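Local coordinates for putative periplasmic protein (Salmonella enterica subsp. enterica serovar Typhimurium, PDB 4J32), which is the immunity protein Tai4, which inhibits the type VI secretion effector Tae4, a papain-like peptidoglycan hydrolase, and so probably protects the cell envelope from it, at the interface of chains A and B. Sequence-based numbering; all coordinates share one arbitrary frame. Chains: chain A/B, Putative periplasmic protein.

The interface of chains A and B. Residues chain A 20, 23, 35-36, 39; chain B 27, 79-80.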
loop_
_atom_site.group_PDB
_atom_site.type_symbol
_atom_site.label_atom_id
_atom_site.label_comp_id
_atom_site.label_asym_id
_atom_site.label_seq_id
_atom_site.Cartn_x
_atom_site.Cartn_y
_atom_site.Cartn_z
ATOM N N SER A 20 -6.283 -1.958 -0.433
ATOM C CA SER A 20 -6.343 -0.518 -0.695
ATOM C C SER A 20 -7.103 0.221 0.394
ATOM O O SER A 20 -6.677 1.311 0.795
ATOM C CB SER A 20 -6.894 -0.186 -2.090
ATOM O OG SER A 20 -8.035 -0.960 -2.382
ATOM N N LEU A 23 -4.853 0.611 3.416
ATOM C CA LEU A 23 -3.853 1.671 3.166
ATOM C C LEU A 23 -4.493 3.062 3.334
ATOM O O LEU A 23 -3.880 3.976 3.910
ATOM C CB LEU A 23 -3.222 1.477 1.781
ATOM C CG LEU A 23 -2.378 0.213 1.581
ATOM C CD1 LEU A 23 -1.991 0.031 0.077
ATOM C CD2 LEU A 23 -1.106 0.247 2.497
ATOM N N ASP A 35 -6.033 8.673 -2.743
ATOM C CA ASP A 35 -5.602 7.773 -3.809
ATOM C C ASP A 35 -5.979 6.320 -3.493
ATOM O O ASP A 35 -6.535 5.601 -4.342
ATOM C CB ASP A 35 -4.081 7.890 -3.984
ATOM C CG ASP A 35 -3.569 7.060 -5.154
ATOM O OD1 ASP A 35 -3.290 7.662 -6.218
ATOM O OD2 ASP A 35 -3.480 5.819 -4.992
ATOM N N ALA A 36 -5.692 5.892 -2.266
ATOM C CA ALA A 36 -6.065 4.565 -1.810
ATOM C C ALA A 36 -7.596 4.384 -1.795
ATOM O O ALA A 36 -8.083 3.329 -2.191
ATOM C CB ALA A 36 -5.432 4.255 -0.436
ATOM N N THR A 39 -8.741 4.068 -5.452
ATOM C CA THR A 39 -8.337 2.740 -5.893
ATOM C C THR A 39 -9.304 1.681 -5.337
ATOM O O THR A 39 -9.799 0.823 -6.082
ATOM C CB THR A 39 -6.862 2.459 -5.475
ATOM O OG1 THR A 39 -5.994 3.361 -6.179
ATOM C CG2 THR A 39 -6.452 1.002 -5.786
ATOM N N TYR B 27 4.174 6.801 -4.063
ATOM C CA TYR B 27 3.597 7.851 -3.222
ATOM C C TYR B 27 4.586 9.003 -3.059
ATOM O O TYR B 27 5.788 8.759 -2.973
ATOM C CB TYR B 27 3.273 7.266 -1.850
ATOM C CG TYR B 27 2.117 6.273 -1.810
ATOM C CD1 TYR B 27 0.940 6.469 -2.563
ATOM C CD2 TYR B 27 2.195 5.166 -0.979
ATOM C CE1 TYR B 27 -0.127 5.555 -2.475
ATOM C CE2 TYR B 27 1.144 4.261 -0.865
ATOM C CZ TYR B 27 -0.007 4.445 -1.624
ATOM O OH TYR B 27 -1.009 3.512 -1.456
ATOM N N THR B 79 -1.901 3.732 -5.945
ATOM C CA THR B 79 -2.045 2.511 -5.132
ATOM C C THR B 79 -2.319 1.344 -6.091
ATOM O O THR B 79 -1.798 0.247 -5.922
ATOM C CB THR B 79 -3.223 2.637 -4.145
ATOM O OG1 THR B 79 -3.073 3.810 -3.329
ATOM C CG2 THR B 79 -3.319 1.389 -3.196
ATOM N N MET B 80 -3.153 1.604 -7.098
ATOM C CA MET B 80 -3.539 0.588 -8.083
ATOM C C MET B 80 -2.366 0.039 -8.897
ATOM O O MET B 80 -2.363 -1.149 -9.309
ATOM C CB MET B 80 -4.576 1.175 -9.039
ATOM C CG MET B 80 -5.215 0.137 -9.907
ATOM S SD MET B 80 -6.528 0.834 -10.948
ATOM C CE MET B 80 -7.873 0.902 -9.756
#
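The carboxylate of A:Asp35 and the hydroxyl of B:Thr79 are brought together by complementary torsions: CG of A:Asp35 lies anti to its own backbone N (chi1 -176°), reaching out from helix 30-46, while OG1 of B:Thr79 stays beside its backbone N (chi1 -55°). Hydroxyl and amide thus face one carboxylate oxygen. OG1 of B:Thr79 donates to OD2 of A:Asp35 at 2.6 Å, on the anti lone pair, and N of B:Thr79 reaches the same OD2 at 2.8 Å from the syn side, somewhat out of the carboxylate plane. This N belongs to the first turn of helix 78-86, where the amides have no carbonyl one turn earlier in the helix to bond to; an aspartate from the other subunit probably serves as a cap for this end, and the helix dipole would probably favour its negative charge. The phenol of B:Tyr27, long enough to bring its OH within 2.8 Å of OG1 of B:Thr79, hydrogen-bonds it in the ring plane, helping to fix the hydroxyl's rotation. Threonine also offers a methyl: CG2 of B:Thr79 branches off from the hydroxyl and packs 3.8 Å from CD1, an apolar branch of A:Leu23. Small A:Ala36 probably helps OG1 of B:Thr79 come within 3.4 Å of its CA. A:Thr39 serves both sides, its OG1 bonding O of A:Asp35 (2.9 Å) and its methyl CG2 packing 3.7 Å from CA of B:Met80. Repeated by two-fold symmetry, this patch seats the N-terminal turn of helix 78-86 against helices 10-26 and 30-46, probably helping to hold together the assembly's two Tai4 copies, perhaps a Tai4 dimer.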